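Local structure of putative LacI-family transcriptional regulator (3GBV) at residues Val238-Lys242 with Leu286-Asp292; Met127-Leu131 with Val246-Ile250; Asn208-Tyr212 with Tyr231-Asn237; Arg157-Phe161 with Gly204-Asn208; Tyr23-Val27 with Gln252-Gly258. The protein probably regulates transcription as a LacI-family member, its periplasmic-binding-protein-type domain presumably sensing a small-molecule effector in the cleft between two lobes. All blocks are in the same frame, centred on the assembly; numbering follows the deposited sequence.

Interaction 1: residues Val238-Lys242 with Leu286-Asp292; sequences VTCLK and LTKENID
Leu286, which ends the short strand 284-286, has its carbonyl O 4.2 Å from CD1 of Leu241. At Thr287 the backbone turns. CD2 of Leu241 packs 3.8 Å from the carbonyl O of Thr287, which also accepts the amides of Asn290 and Ile291 in the turn. Lys288 runs out extended and then bends at its last torsion (chi4 61°), which swings NZ onto Lys242 O for a 2.8 Å hydrogen bond. NZ of Lys288 approaches within the carbonyl plane, where a lone pair of Lys242 O points, at a C=O...N angle of 131°. Lys242 is in the final turn of helix 235-243, and the ammonium may be favoured by the partial negative charge of a helix C-terminus. This helix is the connection of a beta-alpha-beta crossover between the parallel strands 227-231 and 246-251, and the loop folds over it after leaving the antiparallel strand at the sheet border. Glu289 turns to the second subunit, where it pairs with Arg126 of that chain. Ile291 puts CB 3.9 Å from CD2 of Leu241 and CG1 4.1 Å from CG1 of Val238, while its CG2 meets CE of Lys242, at 3.8 Å, where the two side chains cross nearly at right angles. Asp292 receives the extended Lys242 in a salt bridge, NZ lying 2.8 Å from OD1 on the syn lone pair.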
# COMPACT_ATOMS: atom_id res chain seq x y z
N VAL A 238 10.87 -1.81 -10.92
CA VAL A 238 11.22 -0.81 -9.92
C VAL A 238 12.33 0.11 -10.42
O VAL A 238 12.29 1.32 -10.17
CB VAL A 238 11.65 -1.47 -8.60
CG1 VAL A 238 12.16 -0.41 -7.64
CG2 VAL A 238 10.46 -2.23 -7.99
N THR A 239 13.31 -0.45 -11.12
CA THR A 239 14.41 0.35 -11.66
C THR A 239 13.84 1.40 -12.62
O THR A 239 14.23 2.57 -12.57
CB THR A 239 15.43 -0.54 -12.43
OG1 THR A 239 16.06 -1.44 -11.50
CG2 THR A 239 16.52 0.31 -13.10
N CYS A 240 12.91 0.97 -13.47
CA CYS A 240 12.29 1.88 -14.42
C CYS A 240 11.48 2.91 -13.67
O CYS A 240 11.31 4.04 -14.13
CB CYS A 240 11.36 1.14 -15.39
SG CYS A 240 12.20 0.02 -16.53
N LEU A 241 10.95 2.50 -12.52
CA LEU A 241 10.15 3.39 -11.68
C LEU A 241 11.07 4.47 -11.12
O LEU A 241 10.73 5.66 -11.09
CB LEU A 241 9.52 2.62 -10.51
CG LEU A 241 8.75 3.49 -9.51
CD1 LEU A 241 7.48 4.05 -10.18
CD2 LEU A 241 8.39 2.66 -8.29
N LYS A 242 12.24 4.04 -10.67
CA LYS A 242 13.20 4.98 -10.10
C LYS A 242 13.87 5.86 -11.14
O LYS A 242 14.30 6.95 -10.82
CB LYS A 242 14.24 4.22 -9.28
CG LYS A 242 13.75 3.88 -7.89
CD LYS A 242 14.67 2.94 -7.15
CE LYS A 242 14.29 2.87 -5.68
NZ LYS A 242 14.98 1.78 -4.94
N LEU A 286 2.34 2.52 -6.03
CA LEU A 286 3.69 2.87 -5.67
C LEU A 286 4.30 3.88 -6.62
O LEU A 286 4.03 3.88 -7.83
CB LEU A 286 4.54 1.60 -5.58
CG LEU A 286 4.02 0.80 -4.39
CD1 LEU A 286 4.06 -0.68 -4.66
CD2 LEU A 286 4.81 1.16 -3.15
N THR A 287 5.10 4.78 -6.05
CA THR A 287 5.78 5.80 -6.84
C THR A 287 7.24 5.78 -6.40
O THR A 287 7.60 5.09 -5.46
CB THR A 287 5.22 7.22 -6.57
OG1 THR A 287 5.62 7.66 -5.27
CG2 THR A 287 3.71 7.21 -6.64
N LYS A 288 8.06 6.55 -7.10
CA LYS A 288 9.48 6.62 -6.78
C LYS A 288 9.65 7.09 -5.33
O LYS A 288 10.55 6.62 -4.63
CB LYS A 288 10.15 7.61 -7.73
CG LYS A 288 11.65 7.79 -7.56
CD LYS A 288 12.17 8.84 -8.55
CE LYS A 288 13.60 9.29 -8.24
NZ LYS A 288 14.58 8.16 -8.30
N GLU A 289 8.78 7.98 -4.89
CA GLU A 289 8.86 8.54 -3.55
C GLU A 289 8.40 7.68 -2.37
O GLU A 289 8.62 8.07 -1.22
CB GLU A 289 8.12 9.88 -3.49
CG GLU A 289 8.71 11.00 -4.33
CD GLU A 289 8.42 10.84 -5.80
OE1 GLU A 289 7.32 10.34 -6.13
OE2 GLU A 289 9.29 11.21 -6.62
N ASN A 290 7.76 6.55 -2.62
CA ASN A 290 7.33 5.71 -1.50
C ASN A 290 7.72 4.24 -1.67
O ASN A 290 7.53 3.44 -0.75
CB ASN A 290 5.82 5.83 -1.26
CG ASN A 290 4.97 5.08 -2.29
OD1 ASN A 290 3.78 4.83 -2.06
ND2 ASN A 290 5.57 4.73 -3.43
N ILE A 291 8.28 3.90 -2.82
CA ILE A 291 8.66 2.53 -3.09
C ILE A 291 9.61 1.93 -2.06
O ILE A 291 9.48 0.75 -1.72
CB ILE A 291 9.29 2.36 -4.51
CG1 ILE A 291 9.53 0.88 -4.80
CG2 ILE A 291 10.63 3.06 -4.59
CD1 ILE A 291 8.28 0.03 -4.81
N ASP A 292 10.55 2.71 -1.54
CA ASP A 292 11.51 2.17 -0.57
C ASP A 292 10.94 1.89 0.82
O ASP A 292 11.57 1.21 1.64
CB ASP A 292 12.74 3.08 -0.45
CG ASP A 292 13.47 3.25 -1.79
OD1 ASP A 292 13.47 2.32 -2.62
OD2 ASP A 292 14.07 4.33 -2.00

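Interaction 2: residues Met127-Leu131 with Val246-Ile250; sequences MLMLL and VSFLI
The ring of Phe248 is overlapped on one face by the methyl of Met127, a selenomethionine in the crystal. CE of Met127 stands 3.9 Å from the centroid of the Phe248 ring and 20° off the normal, a CH-pi contact displaced toward the CZ side. The methyl gets there because the Met127 chain doubles back on itself, with chi2 at -55° and chi3 at -64°. Leu131, one helical turn on, divides its branches: CD1 presses obliquely against CE2 of Phe248 at 3.5 Å, whereas CD2 rests on CB of Ser247, 3.7 Å away. Leu130 adds a more distant touch, CD2 being 4.5 Å from CZ of Phe248. The contact is mainly apolar, with no polar bond between the segments. The chain turns a corner at Ser247, whose CB lies over the rim of the opposite face of the Phe248 ring. The cluster also belongs to the dimer interface, where Met127 meets Met127 of the second subunit and Phe248 meets Leu130 of that chain. Helix 127-131 runs antiparallel to strand 248-250, their axes 11.0 Å apart, and Phe248 spans the gap. Leu285 of the adjoining strand 284-286 packs against both Met127 and Phe248, and on strand 227-231 Ser227 meets Leu131.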
# COMPACT_ATOMS: atom_id res chain seq x y z
N MSE A 127 -5.71 6.70 -12.19
CA MSE A 127 -4.32 7.14 -12.02
C MSE A 127 -3.67 7.59 -13.33
O MSE A 127 -2.88 8.54 -13.34
CB MSE A 127 -3.46 6.03 -11.39
CG MSE A 127 -3.92 5.57 -10.00
SE MSE A 127 -4.06 7.09 -8.79
CE MSE A 127 -2.17 7.73 -8.66
N LEU A 128 -3.98 6.90 -14.42
CA LEU A 128 -3.41 7.26 -15.71
C LEU A 128 -3.91 8.63 -16.16
O LEU A 128 -3.16 9.44 -16.72
CB LEU A 128 -3.76 6.23 -16.78
CG LEU A 128 -3.15 6.55 -18.15
CD1 LEU A 128 -1.66 6.23 -18.12
CD2 LEU A 128 -3.84 5.74 -19.23
N MSE A 129 -5.19 8.89 -15.92
CA MSE A 129 -5.81 10.15 -16.32
C MSE A 129 -5.35 11.35 -15.50
O MSE A 129 -5.54 12.49 -15.90
CB MSE A 129 -7.33 10.02 -16.28
CG MSE A 129 -7.84 9.08 -17.35
SE MSE A 129 -7.21 9.74 -19.11
CE MSE A 129 -5.78 8.56 -19.61
N LEU A 130 -4.79 11.08 -14.32
CA LEU A 130 -4.26 12.12 -13.44
C LEU A 130 -2.97 12.59 -14.12
O LEU A 130 -2.56 13.74 -14.00
CB LEU A 130 -3.92 11.54 -12.06
CG LEU A 130 -3.13 12.47 -11.12
CD1 LEU A 130 -4.05 13.56 -10.58
CD2 LEU A 130 -2.52 11.68 -9.96
N LEU A 131 -2.36 11.65 -14.82
CA LEU A 131 -1.11 11.82 -15.55
C LEU A 131 -1.34 12.42 -16.95
O LEU A 131 -0.61 13.31 -17.39
CB LEU A 131 -0.45 10.46 -15.71
CG LEU A 131 1.01 10.18 -15.36
CD1 LEU A 131 1.29 10.53 -13.92
CD2 LEU A 131 1.28 8.72 -15.61
N VAL A 246 8.72 4.73 -15.88
CA VAL A 246 7.46 4.29 -15.30
C VAL A 246 7.09 5.30 -14.20
O VAL A 246 7.94 5.66 -13.39
CB VAL A 246 7.59 2.87 -14.69
CG1 VAL A 246 6.35 2.52 -13.88
CG2 VAL A 246 7.79 1.85 -15.80
N SER A 247 5.84 5.76 -14.20
CA SER A 247 5.37 6.74 -13.22
C SER A 247 4.72 6.09 -12.00
O SER A 247 4.89 6.56 -10.88
CB SER A 247 4.35 7.69 -13.86
OG SER A 247 4.92 8.37 -14.96
N PHE A 248 3.96 5.03 -12.24
CA PHE A 248 3.30 4.32 -11.16
C PHE A 248 3.40 2.82 -11.42
O PHE A 248 3.43 2.37 -12.57
CB PHE A 248 1.81 4.69 -11.08
CG PHE A 248 1.53 6.15 -10.82
CD1 PHE A 248 2.04 6.79 -9.69
CD2 PHE A 248 0.73 6.88 -11.69
CE1 PHE A 248 1.73 8.13 -9.43
CE2 PHE A 248 0.42 8.22 -11.44
CZ PHE A 248 0.92 8.85 -10.31
N LEU A 249 3.44 2.07 -10.33
CA LEU A 249 3.44 0.62 -10.38
C LEU A 249 2.33 0.21 -9.41
O LEU A 249 2.21 0.77 -8.32
CB LEU A 249 4.78 0.01 -9.94
CG LEU A 249 5.96 0.15 -10.91
CD1 LEU A 249 7.23 -0.42 -10.27
CD2 LEU A 249 5.64 -0.57 -12.22
N ILE A 250 1.52 -0.75 -9.82
CA ILE A 250 0.45 -1.25 -8.97
C ILE A 250 0.87 -2.61 -8.47
O ILE A 250 1.21 -3.49 -9.26
CB ILE A 250 -0.87 -1.34 -9.75
CG1 ILE A 250 -1.30 0.07 -10.18
CG2 ILE A 250 -1.93 -2.04 -8.90
CD1 ILE A 250 -2.46 0.12 -11.17

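Interaction 3: residues Asn208-Tyr212 with Tyr231-Asn237; sequences NSKVY and YDLLERN. With EDO (1,2-ethanediol), chain D.
Asn237 ND2 gives a hydrogen bond to Ser209 O across the contact (3.0 Å, 151° at the hydrogen) and another, nearly straight at 171°, to Asp232 O, so the amide ties both loops at once. ND2 approaches both carbonyls from above their planes; Asp232 O lies in the amide plane, while Ser209 O is tilted from it. OD1 of Asn237 accepts weakly from the Tyr212 backbone N at 3.1 Å. On the other loop, Asn208 OD1 accepts from Lys210 N in an Asx turn. Stacking joins Tyr212 to Arg236: the guanidinium lies on one ring face with centres 4.2 Å apart and planes at 29°. A salt bridge from NH1 to Glu216 gives Arg236 a second tie. The apolar part is small: Leu234 CD2 comes to the ring edge, 3.8 Å from CE2 of Tyr212. The same CD2 of Leu234 makes a van der Waals contact with Ser209 O at 3.5 Å. O1 of an ethanediol, probably from the crystallisation liquor, donates to Asp232 OD2 at 2.8 Å. Both loops leave the C-terminal ends of adjacent parallel strands, 203-206 and 227-231. In the periplasmic-binding-protein fold such loops line the interlobe cleft, and the bound diol is consistent with an effector pocket there.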
# COMPACT_ATOMS: atom_id res chain seq x y z
N ASN A 208 0.03 -6.51 -17.84
CA ASN A 208 0.81 -7.70 -17.52
C ASN A 208 1.88 -7.15 -16.59
O ASN A 208 1.86 -5.96 -16.29
CB ASN A 208 1.39 -8.36 -18.78
CG ASN A 208 2.22 -7.41 -19.63
OD1 ASN A 208 3.24 -6.88 -19.20
ND2 ASN A 208 1.77 -7.20 -20.87
N SER A 209 2.79 -7.99 -16.12
CA SER A 209 3.80 -7.49 -15.18
C SER A 209 5.18 -7.20 -15.77
O SER A 209 6.14 -7.03 -15.03
CB SER A 209 3.94 -8.48 -14.02
OG SER A 209 4.23 -9.78 -14.49
N LYS A 210 5.26 -7.14 -17.09
CA LYS A 210 6.52 -6.90 -17.79
C LYS A 210 6.59 -5.49 -18.37
O LYS A 210 7.02 -5.31 -19.51
CB LYS A 210 6.67 -7.91 -18.94
CG LYS A 210 6.23 -9.33 -18.61
CD LYS A 210 7.27 -10.08 -17.80
CE LYS A 210 8.31 -10.74 -18.70
NZ LYS A 210 7.71 -11.82 -19.55
N VAL A 211 6.16 -4.49 -17.60
CA VAL A 211 6.18 -3.12 -18.07
C VAL A 211 7.61 -2.65 -18.36
O VAL A 211 7.82 -1.71 -19.12
CB VAL A 211 5.52 -2.16 -17.03
CG1 VAL A 211 6.38 -2.07 -15.78
CG2 VAL A 211 5.30 -0.79 -17.64
N TYR A 212 8.59 -3.31 -17.75
CA TYR A 212 9.99 -2.95 -17.95
C TYR A 212 10.42 -3.05 -19.41
O TYR A 212 11.37 -2.39 -19.83
CB TYR A 212 10.89 -3.84 -17.08
CG TYR A 212 10.89 -5.31 -17.47
CD1 TYR A 212 11.61 -5.76 -18.57
CD2 TYR A 212 10.16 -6.24 -16.73
CE1 TYR A 212 11.61 -7.09 -18.94
CE2 TYR A 212 10.16 -7.60 -17.10
CZ TYR A 212 10.89 -8.01 -18.21
OH TYR A 212 10.90 -9.33 -18.58
N TYR A 231 2.38 -2.85 -13.66
CA TYR A 231 2.02 -3.70 -12.55
C TYR A 231 3.18 -4.50 -11.97
O TYR A 231 4.12 -4.88 -12.68
CB TYR A 231 0.93 -4.68 -12.99
CG TYR A 231 -0.48 -4.13 -12.95
CD1 TYR A 231 -1.36 -4.49 -11.93
CD2 TYR A 231 -0.93 -3.26 -13.93
CE1 TYR A 231 -2.67 -4.00 -11.91
CE2 TYR A 231 -2.23 -2.78 -13.92
CZ TYR A 231 -3.10 -3.15 -12.91
OH TYR A 231 -4.40 -2.68 -12.95
N ASP A 232 3.11 -4.71 -10.66
CA ASP A 232 4.07 -5.51 -9.93
C ASP A 232 5.48 -4.99 -9.74
O ASP A 232 6.04 -4.28 -10.58
CB ASP A 232 4.08 -6.91 -10.54
CG ASP A 232 2.68 -7.49 -10.63
OD1 ASP A 232 1.97 -7.54 -9.59
OD2 ASP A 232 2.27 -7.88 -11.73
N LEU A 233 6.04 -5.36 -8.60
CA LEU A 233 7.35 -4.93 -8.19
C LEU A 233 8.54 -5.77 -8.63
O LEU A 233 9.41 -6.07 -7.83
CB LEU A 233 7.36 -4.78 -6.66
CG LEU A 233 6.82 -3.46 -6.08
CD1 LEU A 233 5.83 -2.81 -7.02
CD2 LEU A 233 6.17 -3.71 -4.74
N LEU A 234 8.58 -6.17 -9.90
CA LEU A 234 9.73 -6.91 -10.40
C LEU A 234 10.89 -5.92 -10.27
O LEU A 234 10.68 -4.70 -10.35
CB LEU A 234 9.56 -7.28 -11.86
CG LEU A 234 8.83 -8.57 -12.22
CD1 LEU A 234 7.39 -8.48 -11.75
CD2 LEU A 234 8.90 -8.80 -13.73
N GLU A 235 12.10 -6.42 -10.10
CA GLU A 235 13.25 -5.54 -9.94
C GLU A 235 13.44 -4.62 -11.15
O GLU A 235 13.78 -3.45 -10.99
CB GLU A 235 14.52 -6.36 -9.71
CG GLU A 235 15.55 -5.60 -8.91
CD GLU A 235 16.88 -6.32 -8.80
OE1 GLU A 235 16.89 -7.52 -8.44
OE2 GLU A 235 17.92 -5.67 -9.07
N ARG A 236 13.22 -5.13 -12.35
CA ARG A 236 13.39 -4.29 -13.52
C ARG A 236 12.29 -3.24 -13.60
O ARG A 236 12.50 -2.15 -14.14
CB ARG A 236 13.44 -5.15 -14.79
CG ARG A 236 14.63 -6.11 -14.79
CD ARG A 236 15.19 -6.28 -16.19
NE ARG A 236 14.82 -7.55 -16.79
CZ ARG A 236 14.92 -7.82 -18.08
NH1 ARG A 236 15.39 -6.90 -18.93
NH2 ARG A 236 14.55 -9.01 -18.52
N ASN A 237 11.13 -3.56 -13.04
CA ASN A 237 10.03 -2.61 -13.03
C ASN A 237 10.36 -1.46 -12.09
O ASN A 237 10.16 -0.29 -12.42
CB ASN A 237 8.74 -3.28 -12.57
CG ASN A 237 8.07 -4.08 -13.66
OD1 ASN A 237 8.55 -4.12 -14.79
ND2 ASN A 237 6.95 -4.73 -13.32
C1 EDO D . -0.59 -9.22 -12.29
O1 EDO D . 0.12 -8.57 -13.35
C2 EDO D . -0.69 -10.72 -12.55
O2 EDO D . 0.58 -11.34 -12.37

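Interaction 4: residues Arg157-Phe161 with Gly204-Asn208; sequences REIGF and GITFN
Helix 157-161 passes the end of strand 204-206 with Arg157 and Phe207 as its nearest pair, their CA atoms 7.0 Å apart. Phe207 fills the gap. The backbone of Arg157 and Glu158 covers one face of its ring, with Glu158 N 4.3 Å above the plane. CB of Arg157 lies 3.8 Å from CD1 of Phe207, and CG of Glu158 is at a like distance from CE2. At the far end the edge of Phe207 is turned toward the face of Phe161, CZ meeting CG of Phe161 at 3.7 Å in an offset edge-to-face pair with planes at 69°. Phe161 also slides along Ile205, its CE1 3.9 Å from CD1. Across the contact Arg157 NH1 bonds Phe207 O weakly at 2.9 Å, at the guanidinium edge and near its plane. NE leads away to Gln153, and the Glu158 carboxylate to Arg162 and Arg142. The guanidinium also lies close to a bound ethanediol, consistent with a position lining the interlobe cleft. The apolar ring wedge thus sets the helix on the strand end, whereas the guanidinium's orientation probably owes more to Gln153.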
# COMPACT_ATOMS: atom_id res chain seq x y z
N ARG A 157 -9.05 -6.62 -16.16
CA ARG A 157 -8.51 -5.32 -15.75
C ARG A 157 -8.76 -4.32 -16.86
O ARG A 157 -9.11 -3.17 -16.61
CB ARG A 157 -6.99 -5.41 -15.50
CG ARG A 157 -6.59 -5.94 -14.14
CD ARG A 157 -5.08 -6.18 -14.07
NE ARG A 157 -4.67 -6.78 -12.80
CZ ARG A 157 -3.45 -7.24 -12.56
NH1 ARG A 157 -2.52 -7.16 -13.51
NH2 ARG A 157 -3.15 -7.75 -11.37
N GLU A 158 -8.58 -4.78 -18.09
CA GLU A 158 -8.77 -3.94 -19.26
C GLU A 158 -10.21 -3.48 -19.39
O GLU A 158 -10.48 -2.34 -19.77
CB GLU A 158 -8.34 -4.70 -20.52
CG GLU A 158 -8.00 -3.77 -21.66
CD GLU A 158 -7.49 -4.51 -22.88
OE1 GLU A 158 -6.48 -5.23 -22.77
OE2 GLU A 158 -8.10 -4.34 -23.96
N ILE A 159 -11.15 -4.36 -19.05
CA ILE A 159 -12.56 -4.02 -19.10
C ILE A 159 -12.92 -2.92 -18.09
O ILE A 159 -13.71 -2.01 -18.39
CB ILE A 159 -13.44 -5.27 -18.84
CG1 ILE A 159 -13.34 -6.23 -20.03
CG2 ILE A 159 -14.90 -4.87 -18.64
CD1 ILE A 159 -14.06 -7.55 -19.81
N GLY A 160 -12.33 -2.99 -16.90
CA GLY A 160 -12.61 -1.99 -15.89
C GLY A 160 -11.97 -0.67 -16.30
O GLY A 160 -12.48 0.42 -16.00
N PHE A 161 -10.84 -0.78 -16.98
CA PHE A 161 -10.11 0.38 -17.46
C PHE A 161 -10.97 1.14 -18.48
O PHE A 161 -11.16 2.35 -18.38
CB PHE A 161 -8.81 -0.08 -18.11
CG PHE A 161 -7.98 1.04 -18.67
CD1 PHE A 161 -7.12 1.75 -17.85
CD2 PHE A 161 -8.07 1.38 -20.01
CE1 PHE A 161 -6.35 2.80 -18.35
CE2 PHE A 161 -7.30 2.42 -20.53
CZ PHE A 161 -6.44 3.13 -19.69
N GLY A 204 0.93 5.84 -21.44
CA GLY A 204 0.53 4.47 -21.72
C GLY A 204 0.39 3.61 -20.48
O GLY A 204 0.71 4.04 -19.37
N ILE A 205 -0.08 2.38 -20.67
CA ILE A 205 -0.29 1.45 -19.57
C ILE A 205 -0.29 0.01 -20.06
O ILE A 205 -0.63 -0.26 -21.21
CB ILE A 205 -1.66 1.74 -18.88
CG1 ILE A 205 -1.90 0.77 -17.72
CG2 ILE A 205 -2.81 1.60 -19.90
CD1 ILE A 205 -3.12 1.13 -16.89
N THR A 206 0.14 -0.91 -19.20
CA THR A 206 0.14 -2.33 -19.50
C THR A 206 -0.49 -3.06 -18.30
O THR A 206 -0.38 -2.59 -17.16
CB THR A 206 1.57 -2.88 -19.73
OG1 THR A 206 1.47 -4.23 -20.21
CG2 THR A 206 2.37 -2.89 -18.44
N PHE A 207 -1.13 -4.19 -18.55
CA PHE A 207 -1.76 -4.94 -17.46
C PHE A 207 -1.04 -6.22 -17.12
O PHE A 207 -1.46 -6.95 -16.23
CB PHE A 207 -3.23 -5.23 -17.81
CG PHE A 207 -4.04 -3.99 -17.99
CD1 PHE A 207 -4.31 -3.16 -16.91
CD2 PHE A 207 -4.47 -3.61 -19.25
CE1 PHE A 207 -5.00 -1.96 -17.09
CE2 PHE A 207 -5.16 -2.42 -19.45
CZ PHE A 207 -5.42 -1.59 -18.36
N ASN A 208 0.03 -6.51 -17.84
CA ASN A 208 0.81 -7.70 -17.52
C ASN A 208 1.88 -7.15 -16.59
O ASN A 208 1.86 -5.96 -16.29
CB ASN A 208 1.39 -8.36 -18.78
CG ASN A 208 2.22 -7.41 -19.63
OD1 ASN A 208 3.24 -6.88 -19.20
ND2 ASN A 208 1.77 -7.20 -20.87

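Interaction 5: residues Tyr23-Val27 with Gln252-Gly258; sequences YWTDV and QQPELQG
Tyr23 reaches Pro254 and Gln252 with the outer part of its ring and its hydroxyl. CB of Tyr23 sits beside Ser209, 3.7 Å from its OG. With CG anti to the backbone nitrogen (chi1 -178°), the ring extends from there toward the loop before helix 254-258. CE1 of Tyr23 passes OD1 of Asp232 at 3.3 Å. CZ of Tyr23 comes to 3.4 Å from CB of Pro254. The hydroxyl at the tip is wedged between CB of Pro254, 3.2 Å away, and the side chain of Gln252, whose CG is 3.5 Å from OH of Tyr23. Behind Tyr23 the first helical turn continues the contact. Asp26 lays its CB against CG of Pro254, and its carboxylate lies beside that of Glu255, with OD1 and OE2 3.6 Å apart; this proximity of like charges might raise the pKa of one of them. Val27 packs CG2 on CB of Pro254. The backbones are close enough for two CA-H...O contacts, Glu255 CA to Asp26 O and Val27 CA to Pro254 O, and where Gly258 has no side chain, its CA comes to 3.7 Å from Val27 O. The short helical axes cross at -49°, 7.8 Å apart. Helix 254-270 begins just after strand 246-251, where the chain passes from one lobe back to the other, so the pair lies next to an interlobe crossing of the type seen in LacI-family effector domains.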
# COMPACT_ATOMS: atom_id res chain seq x y z
N TYR A 23 7.50 -12.29 -11.97
CA TYR A 23 6.42 -12.23 -11.00
C TYR A 23 6.29 -13.40 -10.03
O TYR A 23 6.17 -13.20 -8.83
CB TYR A 23 5.08 -12.04 -11.70
CG TYR A 23 3.95 -11.93 -10.70
CD1 TYR A 23 3.75 -10.76 -9.97
CD2 TYR A 23 3.12 -13.02 -10.44
CE1 TYR A 23 2.75 -10.68 -9.00
CE2 TYR A 23 2.13 -12.96 -9.47
CZ TYR A 23 1.95 -11.78 -8.75
OH TYR A 23 0.98 -11.73 -7.78
N TRP A 24 6.31 -14.62 -10.55
CA TRP A 24 6.11 -15.80 -9.72
C TRP A 24 7.16 -16.11 -8.66
O TRP A 24 6.89 -16.85 -7.70
CB TRP A 24 5.89 -17.01 -10.63
CG TRP A 24 4.82 -16.72 -11.64
CD1 TRP A 24 5.01 -16.42 -12.97
CD2 TRP A 24 3.43 -16.60 -11.39
NE1 TRP A 24 3.80 -16.11 -13.55
CE2 TRP A 24 2.81 -16.21 -12.60
CE3 TRP A 24 2.62 -16.77 -10.26
CZ2 TRP A 24 1.43 -16.00 -12.72
CZ3 TRP A 24 1.25 -16.56 -10.37
CH2 TRP A 24 0.67 -16.18 -11.59
N THR A 25 8.36 -15.55 -8.81
CA THR A 25 9.40 -15.79 -7.83
C THR A 25 8.94 -15.37 -6.42
O THR A 25 9.26 -16.01 -5.42
CB THR A 25 10.69 -15.05 -8.22
OG1 THR A 25 11.17 -15.58 -9.46
CG2 THR A 25 11.75 -15.22 -7.16
N ASP A 26 8.18 -14.28 -6.34
CA ASP A 26 7.70 -13.80 -5.06
C ASP A 26 6.59 -14.70 -4.49
O ASP A 26 6.56 -14.98 -3.29
CB ASP A 26 7.20 -12.37 -5.19
CG ASP A 26 8.34 -11.37 -5.30
OD1 ASP A 26 9.27 -11.46 -4.47
OD2 ASP A 26 8.31 -10.51 -6.21
N VAL A 27 5.69 -15.15 -5.35
CA VAL A 27 4.62 -16.04 -4.92
C VAL A 27 5.26 -17.31 -4.36
O VAL A 27 4.79 -17.88 -3.37
CB VAL A 27 3.70 -16.43 -6.09
CG1 VAL A 27 2.64 -17.44 -5.63
CG2 VAL A 27 3.04 -15.18 -6.67
N GLN A 252 0.26 -6.12 -5.82
CA GLN A 252 -0.82 -6.95 -5.30
C GLN A 252 -0.36 -7.94 -4.23
O GLN A 252 -1.08 -8.88 -3.89
CB GLN A 252 -1.46 -7.72 -6.46
CG GLN A 252 -0.46 -8.60 -7.18
CD GLN A 252 -1.06 -9.30 -8.36
OE1 GLN A 252 -0.50 -9.27 -9.44
NE2 GLN A 252 -2.19 -9.95 -8.16
N GLN A 253 0.83 -7.72 -3.69
CA GLN A 253 1.40 -8.58 -2.66
C GLN A 253 1.42 -10.07 -3.04
O GLN A 253 0.67 -10.88 -2.48
CB GLN A 253 0.63 -8.39 -1.35
CG GLN A 253 0.89 -7.04 -0.69
CD GLN A 253 -0.01 -6.79 0.49
OE1 GLN A 253 -0.19 -7.65 1.35
NE2 GLN A 253 -0.57 -5.59 0.55
N PRO A 254 2.28 -10.43 -4.00
CA PRO A 254 2.39 -11.83 -4.45
C PRO A 254 2.88 -12.75 -3.33
O PRO A 254 2.43 -13.90 -3.22
CB PRO A 254 3.37 -11.75 -5.61
CG PRO A 254 4.19 -10.51 -5.30
CD PRO A 254 3.15 -9.55 -4.80
N GLU A 255 3.79 -12.24 -2.49
CA GLU A 255 4.31 -13.05 -1.38
C GLU A 255 3.15 -13.57 -0.52
O GLU A 255 3.06 -14.76 -0.24
CB GLU A 255 5.26 -12.22 -0.48
CG GLU A 255 6.41 -11.51 -1.20
CD GLU A 255 6.00 -10.20 -1.88
OE1 GLU A 255 4.83 -9.77 -1.74
OE2 GLU A 255 6.86 -9.59 -2.56
N LEU A 256 2.27 -12.66 -0.11
CA LEU A 256 1.11 -13.00 0.72
C LEU A 256 0.12 -13.92 0.01
O LEU A 256 -0.53 -14.75 0.65
CB LEU A 256 0.39 -11.73 1.18
CG LEU A 256 -0.75 -11.87 2.19
CD1 LEU A 256 -0.24 -12.57 3.45
CD2 LEU A 256 -1.29 -10.48 2.54
N GLN A 257 -0.01 -13.78 -1.31
CA GLN A 257 -0.93 -14.64 -2.03
C GLN A 257 -0.46 -16.09 -1.97
O GLN A 257 -1.27 -17.01 -1.83
CB GLN A 257 -1.06 -14.21 -3.49
CG GLN A 257 -1.88 -12.94 -3.68
CD GLN A 257 -2.05 -12.56 -5.14
OE1 GLN A 257 -2.32 -13.41 -5.98
NE2 GLN A 257 -1.91 -11.28 -5.43
N GLY A 258 0.84 -16.30 -2.07
CA GLY A 258 1.37 -17.65 -2.01
C GLY A 258 1.27 -18.19 -0.60
O GLY A 258 0.84 -19.33 -0.37

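Overall arrangement
From the N terminus, interaction 5 opens first, at 23-27, and closes only at 252-258, where the chain has returned to the first lobe. Inside this loop, interaction 2 opens at 127-131 and closes at 246-250, enclosing interactions 4 and 3 in turn. These two follow in series and share Asn208: 157-161 closes on 204-208, and 208-212 on 231-237. Interaction 1 opens at 238-242, on the helix that interaction 3 also uses, and closes near the C terminus, crossing interactions 2 and 5. Interactions 1 to 4 tie helices and loops to the sheet of the second lobe, the first two also touching the second subunit, while interaction 5 pairs helices beside the interlobe cleft.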